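Local coordinates for restriction endonuclease (Mycobacterium sp., PDB 4F0P) that cleaves DNA that carries modified cytosines, cutting at a distance from the 5-methylcytosine or 5-hydroxymethylcytosine that it recognises, at the interface of chains A and B and the interface of chains A and C. Residues are numbered along the deposited sequence; one frame, centred on the assembly and turned at random. Chains: chain A/B/C, Restriction endonuclease.

Three contacts show how one restriction endonuclease chain can meet its copies through different surfaces. Contact 1 joins A and B, whereas contacts 2 and 3 are parts of the two-fold A–C interface. The C-alpha centres of contacts 2 and 3 lie about 16 Å apart, those of contacts 1 and 3 about 17 Å, and those of contacts 1 and 2 about 24 Å. The 3-10 helix 107-109 of chain A serves contacts 1 and 3, and C:Ala317 and C:Arg318 are neighbours in contacts 2 and 3. Chain A thus bridges both partners within the deposited assembly of four chains.

Contact 1: the interface of chains A and B. Residues chain A 108, 263-266; chain B 100-101, 191-193, 200.
A:Leu264 and B:Val191 meet where the short strand 263-264 of chain A lies parallel to the end of the long B strand 175-194, a worked example of a sheet continued across a chain boundary. The junction may help assemble the chains, although the structure alone does not show that it forms in solution. The amide N of A:Leu264 donates to B:Val191 O at 2.6 Å, and B:Arg193 N returns a bond to A:Leu264 O at 3.0 Å. This is the tight part of the patch. A:Val263 CG2 packs on B:Val191 CG1 at 3.7 Å. On the other side, the A:Leu264 side chain runs past B:Trp101 in the opposite direction, with CD1 3.9 Å from B:Trp101 CB, and the indole presents its edge to the leucine carbonyl. B:Pro100 adds its ring carbons against A:Leu264 and A:Ala265.

Polar clamping comes from B:Arg193. Its CG is anti to the backbone N (chi1 -177°), and a bend at chi3 (-58°) turns the guanidinium toward A:Asp108. The guanidinium and carboxylate planes are 7° apart, and NE and NH2 each address a separate oxygen on its syn side, forming a side-on salt bridge whose modelled NH2 to OD1 length is too short to interpret.

The margins are looser: A:Ser266 and B:Ser200 bury little surface. B:Ser200 OG sits above the rim of the B:Arg193 guanidinium, yet it approaches A:Val263 CG1 no closer than 4.2 Å.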
loop_
_atom_site.group_PDB
_atom_site.type_symbol
_atom_site.label_atom_id
_atom_site.label_comp_id
_atom_site.label_asym_id
_atom_site.label_seq_id
_atom_site.Cartn_x
_atom_site.Cartn_y
_atom_site.Cartn_z
ATOM N N ASP A 108 -14.592 -0.514 -17.556
ATOM C CA ASP A 108 -13.968 0.793 -17.365
ATOM C C ASP A 108 -12.487 0.652 -17.034
ATOM O O ASP A 108 -11.731 1.621 -17.111
ATOM C CB ASP A 108 -14.677 1.585 -16.264
ATOM C CG ASP A 108 -16.061 2.043 -16.675
ATOM O OD1 ASP A 108 -16.615 1.478 -17.640
ATOM O OD2 ASP A 108 -16.599 2.965 -16.028
ATOM N N VAL A 263 -11.782 3.556 -19.139
ATOM C CA VAL A 263 -12.849 4.532 -19.307
ATOM C C VAL A 263 -12.886 5.481 -18.121
ATOM O O VAL A 263 -13.190 5.075 -16.997
ATOM C CB VAL A 263 -14.224 3.857 -19.464
ATOM C CG1 VAL A 263 -15.331 4.901 -19.479
ATOM C CG2 VAL A 263 -14.256 3.025 -20.730
ATOM N N LEU A 264 -12.560 6.743 -18.374
ATOM C CA LEU A 264 -12.606 7.765 -17.339
ATOM C C LEU A 264 -14.042 7.949 -16.877
ATOM O O LEU A 264 -14.845 8.588 -17.554
ATOM C CB LEU A 264 -12.047 9.084 -17.867
ATOM C CG LEU A 264 -10.639 8.997 -18.456
ATOM C CD1 LEU A 264 -10.181 10.351 -18.969
ATOM C CD2 LEU A 264 -9.668 8.454 -17.422
ATOM N N ALA A 265 -14.365 7.371 -15.726
ATOM C CA ALA A 265 -15.718 7.432 -15.195
ATOM C C ALA A 265 -15.708 7.672 -13.694
ATOM O O ALA A 265 -14.717 7.395 -13.016
ATOM C CB ALA A 265 -16.470 6.153 -15.520
ATOM N N SER A 266 -16.819 8.194 -13.184
ATOM C CA SER A 266 -16.974 8.442 -11.756
ATOM C C SER A 266 -16.880 7.151 -10.949
ATOM O O SER A 266 -17.615 6.196 -11.199
ATOM C CB SER A 266 -18.315 9.124 -11.482
ATOM O OG SER A 266 -18.712 8.940 -10.135
ATOM N N PRO B 100 -12.977 12.548 -13.457
ATOM C CA PRO B 100 -11.774 11.771 -13.767
ATOM C C PRO B 100 -11.086 12.400 -14.969
ATOM O O PRO B 100 -9.902 12.169 -15.207
ATOM C CB PRO B 100 -12.330 10.392 -14.142
ATOM C CG PRO B 100 -13.721 10.366 -13.577
ATOM C CD PRO B 100 -14.208 11.771 -13.664
ATOM N N TRP B 101 -11.846 13.200 -15.712
ATOM C CA TRP B 101 -11.344 13.884 -16.897
ATOM C C TRP B 101 -11.271 15.397 -16.690
ATOM O O TRP B 101 -11.499 16.171 -17.622
ATOM C CB TRP B 101 -12.219 13.560 -18.113
ATOM C CG TRP B 101 -13.664 13.956 -17.956
ATOM C CD1 TRP B 101 -14.211 15.182 -18.205
ATOM C CD2 TRP B 101 -14.744 13.117 -17.524
ATOM N NE1 TRP B 101 -15.561 15.161 -17.951
ATOM C CE2 TRP B 101 -15.913 13.905 -17.533
ATOM C CE3 TRP B 101 -14.834 11.780 -17.131
ATOM C CZ2 TRP B 101 -17.156 13.398 -17.162
ATOM C CZ3 TRP B 101 -16.071 11.279 -16.762
ATOM C CH2 TRP B 101 -17.214 12.086 -16.781
ATOM N N VAL B 191 -11.735 7.570 -23.317
ATOM C CA VAL B 191 -13.157 7.276 -23.242
ATOM C C VAL B 191 -13.705 7.784 -21.914
ATOM O O VAL B 191 -13.311 7.315 -20.847
ATOM C CB VAL B 191 -13.443 5.770 -23.368
ATOM C CG1 VAL B 191 -14.943 5.519 -23.406
ATOM C CG2 VAL B 191 -12.775 5.204 -24.610
ATOM N N GLN B 192 -14.604 8.755 -21.986
ATOM C CA GLN B 192 -15.210 9.320 -20.793
ATOM C C GLN B 192 -16.658 8.867 -20.712
ATOM O O GLN B 192 -17.344 8.799 -21.725
ATOM C CB GLN B 192 -15.138 10.845 -20.839
ATOM C CG GLN B 192 -13.754 11.379 -21.172
ATOM C CD GLN B 192 -13.740 12.881 -21.370
ATOM O OE1 GLN B 192 -12.744 13.450 -21.817
ATOM N NE2 GLN B 192 -14.847 13.533 -21.035
ATOM N N ARG B 193 -17.124 8.548 -19.512
ATOM C CA ARG B 193 -18.503 8.109 -19.350
ATOM C C ARG B 193 -19.409 9.263 -18.939
ATOM O O ARG B 193 -19.234 9.854 -17.873
ATOM C CB ARG B 193 -18.598 6.973 -18.331
ATOM C CG ARG B 193 -20.004 6.418 -18.164
ATOM C CD ARG B 193 -20.032 5.251 -17.192
ATOM N NE ARG B 193 -19.144 4.167 -17.605
ATOM C CZ ARG B 193 -19.451 3.258 -18.524
ATOM N NH1 ARG B 193 -20.625 3.302 -19.139
ATOM N NH2 ARG B 193 -18.582 2.305 -18.835
ATOM N N SER B 200 -20.935 5.984 -22.664
ATOM C CA SER B 200 -19.542 6.315 -22.940
ATOM C C SER B 200 -19.377 7.067 -24.259
ATOM O O SER B 200 -20.024 6.746 -25.255
ATOM C CB SER B 200 -18.689 5.044 -22.961
ATOM O OG SER B 200 -18.838 4.309 -21.757
#

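Contact 2: the interface of chains A and C. Residues chain A 341, 350, 382; chain C 312, 317, 339, 341.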
loop_
_atom_site.group_PDB
_atom_site.type_symbol
_atom_site.label_atom_id
_atom_site.label_comp_id
_atom_site.label_asym_id
_atom_site.label_seq_id
_atom_site.Cartn_x
_atom_site.Cartn_y
_atom_site.Cartn_z
ATOM N N MET A 341 4.000 -8.412 -0.259
ATOM C CA MET A 341 4.106 -7.891 -1.617
ATOM C C MET A 341 5.521 -8.014 -2.170
ATOM O O MET A 341 6.462 -7.456 -1.608
ATOM C CB MET A 341 3.694 -6.420 -1.641
ATOM C CG MET A 341 3.362 -5.894 -3.020
ATOM S SD MET A 341 1.588 -5.957 -3.316
ATOM C CE MET A 341 1.019 -4.989 -1.925
ATOM N N VAL A 350 2.413 -5.380 3.870
ATOM C CA VAL A 350 1.503 -4.245 3.920
ATOM C C VAL A 350 0.491 -4.478 5.033
ATOM O O VAL A 350 -0.332 -5.392 4.955
ATOM C CB VAL A 350 0.761 -4.054 2.578
ATOM C CG1 VAL A 350 -0.295 -2.968 2.697
ATOM C CG2 VAL A 350 1.747 -3.723 1.471
ATOM N N ILE A 382 -2.577 -0.082 4.530
ATOM C CA ILE A 382 -3.805 0.036 3.755
ATOM C C ILE A 382 -4.995 -0.227 4.678
ATOM O O ILE A 382 -4.853 -0.873 5.718
ATOM C CB ILE A 382 -3.818 -0.943 2.552
ATOM C CG1 ILE A 382 -4.918 -0.572 1.555
ATOM C CG2 ILE A 382 -3.970 -2.381 3.023
ATOM C CD1 ILE A 382 -5.185 -1.634 0.509
ATOM N N PHE C 312 5.320 -7.867 -9.336
ATOM C CA PHE C 312 4.008 -7.575 -8.766
ATOM C C PHE C 312 2.938 -8.510 -9.319
ATOM O O PHE C 312 1.943 -8.786 -8.649
ATOM C CB PHE C 312 3.624 -6.116 -9.002
ATOM C CG PHE C 312 4.340 -5.153 -8.100
ATOM C CD1 PHE C 312 4.421 -5.393 -6.738
ATOM C CD2 PHE C 312 4.945 -4.020 -8.613
ATOM C CE1 PHE C 312 5.082 -4.512 -5.902
ATOM C CE2 PHE C 312 5.609 -3.136 -7.783
ATOM C CZ PHE C 312 5.677 -3.383 -6.425
ATOM N N ALA C 317 -0.840 -9.307 -7.533
ATOM C CA ALA C 317 -1.432 -7.981 -7.658
ATOM C C ALA C 317 -1.661 -7.589 -9.116
ATOM O O ALA C 317 -0.911 -7.998 -10.003
ATOM C CB ALA C 317 -0.557 -6.951 -6.962
ATOM N N ILE C 339 -1.103 -0.178 -8.587
ATOM C CA ILE C 339 -1.627 -1.487 -8.201
ATOM C C ILE C 339 -3.031 -1.365 -7.617
ATOM O O ILE C 339 -3.228 -0.721 -6.589
ATOM C CB ILE C 339 -0.727 -2.177 -7.155
ATOM C CG1 ILE C 339 0.644 -2.501 -7.749
ATOM C CG2 ILE C 339 -1.388 -3.443 -6.636
ATOM C CD1 ILE C 339 1.555 -3.239 -6.797
ATOM N N MET C 341 -5.393 -2.671 -5.484
ATOM C CA MET C 341 -5.471 -3.627 -4.386
ATOM C C MET C 341 -6.902 -3.954 -3.986
ATOM O O MET C 341 -7.705 -3.060 -3.729
ATOM C CB MET C 341 -4.688 -3.115 -3.177
ATOM C CG MET C 341 -3.198 -3.013 -3.433
ATOM S SD MET C 341 -2.223 -3.817 -2.152
ATOM C CE MET C 341 -1.996 -2.470 -0.996
#
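A:Met341 and C:Met341 reach toward each other tip to tip, the methyl CE of the first lying 3.5 Å from the sulfur SD of the second. Here one residue meets its own copy across a two-fold interface, and the first shell is entirely apolar: no nitrogen or oxygen of one side comes within bonding reach of the other. The two copies nevertheless take different shapes. In A:Met341 CG is anti to the backbone N (chi1 -162°), whereas in C:Met341 it is anti to the carbonyl carbon (chi1 -65°); both side chains then bend at chi2 and chi3, bringing their thioether ends together.

Around this pair, A:Ile382 CD1 slants against the methyl CE of C:Met341 at 3.6 Å, while A:Val350 points CG1 at the same methyl from 4.1 Å. On the other flank, C:Phe312 lies crosswise to A:Met341, with C:Phe312 CE1 3.6 Å from A:Met341 CG.

Farther out, C:Ile339 sets CD1 over the rim of one face of C:Phe312, backing the ring from within its own chain. C:Ala317 and C:Ile339 approach the A:Met341 sulfur more distantly. Both methionines are carried by strand 335-342, and C:Phe312 by helix 298-315, both within the restriction endonuclease family region. The site supplies a small hydrophobic seam that may help hold two nuclease regions together in the assembly.

Contact 3: the interface of chains A and C. Residues chain A 104-106, 109, 111, 113, 185, 314; chain C 318, 344.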
loop_
_atom_site.group_PDB
_atom_site.type_symbol
_atom_site.label_atom_id
_atom_site.label_comp_id
_atom_site.label_asym_id
_atom_site.label_seq_id
_atom_site.Cartn_x
_atom_site.Cartn_y
_atom_site.Cartn_z
ATOM N N GLU A 104 -18.319 -11.294 -14.035
ATOM C CA GLU A 104 -18.377 -9.880 -13.661
ATOM C C GLU A 104 -17.463 -9.019 -14.528
ATOM O O GLU A 104 -16.350 -9.420 -14.869
ATOM C CB GLU A 104 -18.090 -9.677 -12.169
ATOM C CG GLU A 104 -16.776 -10.255 -11.685
ATOM C CD GLU A 104 -16.636 -10.191 -10.174
ATOM O OE1 GLU A 104 -15.639 -10.727 -9.644
ATOM O OE2 GLU A 104 -17.524 -9.606 -9.517
ATOM N N PHE A 105 -17.948 -7.832 -14.879
ATOM C CA PHE A 105 -17.262 -6.972 -15.833
ATOM C C PHE A 105 -16.791 -5.666 -15.205
ATOM O O PHE A 105 -17.549 -4.990 -14.509
ATOM C CB PHE A 105 -18.181 -6.660 -17.017
ATOM C CG PHE A 105 -18.502 -7.853 -17.874
ATOM C CD1 PHE A 105 -19.410 -8.811 -17.449
ATOM C CD2 PHE A 105 -17.912 -8.005 -19.118
ATOM C CE1 PHE A 105 -19.709 -9.907 -18.239
ATOM C CE2 PHE A 105 -18.209 -9.098 -19.915
ATOM C CZ PHE A 105 -19.110 -10.049 -19.474
ATOM N N ASP A 106 -15.534 -5.319 -15.456
ATOM C CA ASP A 106 -15.000 -4.014 -15.083
ATOM C C ASP A 106 -14.443 -3.372 -16.343
ATOM O O ASP A 106 -13.252 -3.069 -16.430
ATOM C CB ASP A 106 -13.909 -4.150 -14.017
ATOM C CG ASP A 106 -13.429 -2.806 -13.491
ATOM O OD1 ASP A 106 -14.155 -1.801 -13.653
ATOM O OD2 ASP A 106 -12.324 -2.755 -12.910
ATOM N N HIS A 109 -12.080 -0.560 -16.662
ATOM C CA HIS A 109 -10.678 -0.846 -16.382
ATOM C C HIS A 109 -10.181 -2.043 -17.183
ATOM O O HIS A 109 -9.097 -2.566 -16.923
ATOM C CB HIS A 109 -10.461 -1.077 -14.887
ATOM C CG HIS A 109 -10.828 0.100 -14.038
ATOM N ND1 HIS A 109 -12.111 0.317 -13.581
ATOM C CD2 HIS A 109 -10.082 1.129 -13.569
ATOM C CE1 HIS A 109 -12.138 1.426 -12.864
ATOM N NE2 HIS A 109 -10.920 1.938 -12.841
ATOM N N HIS A 111 -11.154 -5.179 -17.409
ATOM C CA HIS A 111 -10.999 -6.418 -16.659
ATOM C C HIS A 111 -12.307 -7.206 -16.644
ATOM O O HIS A 111 -13.370 -6.655 -16.358
ATOM C CB HIS A 111 -10.545 -6.112 -15.230
ATOM C CG HIS A 111 -10.103 -7.321 -14.464
ATOM N ND1 HIS A 111 -9.979 -7.326 -13.091
ATOM C CD2 HIS A 111 -9.752 -8.560 -14.879
ATOM C CE1 HIS A 111 -9.575 -8.519 -12.693
ATOM N NE2 HIS A 111 -9.428 -9.286 -13.758
ATOM N N ARG A 113 -13.930 -10.975 -15.227
ATOM C CA ARG A 113 -13.876 -12.278 -14.572
ATOM C C ARG A 113 -14.920 -13.189 -15.207
ATOM O O ARG A 113 -16.124 -12.964 -15.054
ATOM C CB ARG A 113 -14.140 -12.142 -13.071
ATOM C CG ARG A 113 -13.122 -11.293 -12.320
ATOM C CD ARG A 113 -11.957 -12.130 -11.815
ATOM N NE ARG A 113 -12.360 -13.038 -10.745
ATOM C CZ ARG A 113 -11.555 -13.935 -10.183
ATOM N NH1 ARG A 113 -12.007 -14.719 -9.214
ATOM N NH2 ARG A 113 -10.299 -14.050 -10.591
ATOM N N GLU A 185 -5.514 -13.138 -19.408
ATOM C CA GLU A 185 -4.469 -12.869 -18.424
ATOM C C GLU A 185 -4.188 -14.117 -17.605
ATOM O O GLU A 185 -3.045 -14.562 -17.504
ATOM C CB GLU A 185 -4.875 -11.746 -17.463
ATOM C CG GLU A 185 -4.955 -10.358 -18.064
ATOM C CD GLU A 185 -5.271 -9.298 -17.019
ATOM O OE1 GLU A 185 -6.363 -8.690 -17.085
ATOM O OE2 GLU A 185 -4.425 -9.074 -16.129
ATOM N N GLU A 314 -9.008 -12.642 -3.881
ATOM C CA GLU A 314 -9.538 -12.773 -5.241
ATOM C C GLU A 314 -8.472 -12.507 -6.301
ATOM O O GLU A 314 -8.357 -13.246 -7.283
ATOM C CB GLU A 314 -10.731 -11.844 -5.477
ATOM C CG GLU A 314 -10.995 -11.591 -6.961
ATOM C CD GLU A 314 -12.375 -11.033 -7.239
ATOM O OE1 GLU A 314 -13.261 -11.168 -6.369
ATOM O OE2 GLU A 314 -12.574 -10.460 -8.331
ATOM N N ARG C 318 -2.706 -6.798 -9.356
ATOM C CA ARG C 318 -2.987 -6.282 -10.692
ATOM C C ARG C 318 -2.235 -4.979 -10.939
ATOM O O ARG C 318 -2.599 -3.926 -10.415
ATOM C CB ARG C 318 -4.489 -6.074 -10.893
ATOM C CG ARG C 318 -5.252 -7.350 -11.196
ATOM C CD ARG C 318 -6.728 -7.070 -11.422
ATOM N NE ARG C 318 -6.954 -6.076 -12.468
ATOM C CZ ARG C 318 -6.984 -6.350 -13.770
ATOM N NH1 ARG C 318 -6.792 -7.592 -14.192
ATOM N NH2 ARG C 318 -7.201 -5.380 -14.649
ATOM N N LEU C 344 -12.208 -7.134 -7.994
ATOM C CA LEU C 344 -12.690 -6.396 -9.154
ATOM C C LEU C 344 -13.693 -5.327 -8.732
ATOM O O LEU C 344 -13.591 -4.165 -9.132
ATOM C CB LEU C 344 -13.319 -7.353 -10.172
ATOM C CG LEU C 344 -13.836 -6.762 -11.485
ATOM C CD1 LEU C 344 -13.477 -7.672 -12.646
ATOM C CD2 LEU C 344 -15.344 -6.539 -11.434
#
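Strand 111-115, in the AspBHI-type N-terminal family region of this restriction endonuclease, offers A:His111 to two residues of chain C, an example of an imidazole sandwiched between a cation and an alkyl group. C:Arg318 lies over one face, its guanidinium 8° from parallel to the ring and NH1 3.1 Å from the A:His111 ring centroid. C:Leu344 covers the opposite face, with CD1 3.9 Å from that same A:His111 centroid.

The stacked arginine is also gripped at its edge. C:Arg318 NH1 donates to A:Glu185 OE1 at 3.1 Å, nearly in the guanidinium plane, and meets the oxygen on its syn side, somewhat out of the carboxylate plane, in a salt bridge. That carboxylate is turned 55° from the guanidinium and may partly offset the positive charge stacked on the histidine.

C:Leu344, on the loop after strand 335-342, has CG anti to its backbone N (chi1 -178°) and spreads its branches over several residues. A:Asp106 CB touches C:Leu344 CG at 3.6 Å; C:Leu344 CD1 also reaches A:Arg113 CG at 3.7 Å, while its CD2 runs past A:Glu104 in the opposite direction. Behind this shell, A:His109 ND1 donates to A:Asp106 OD1 at 2.9 Å, which may steady the aspartate. C:Leu344 N makes a weak hydrogen bond to A:Glu314 OE2 at 3.4 Å.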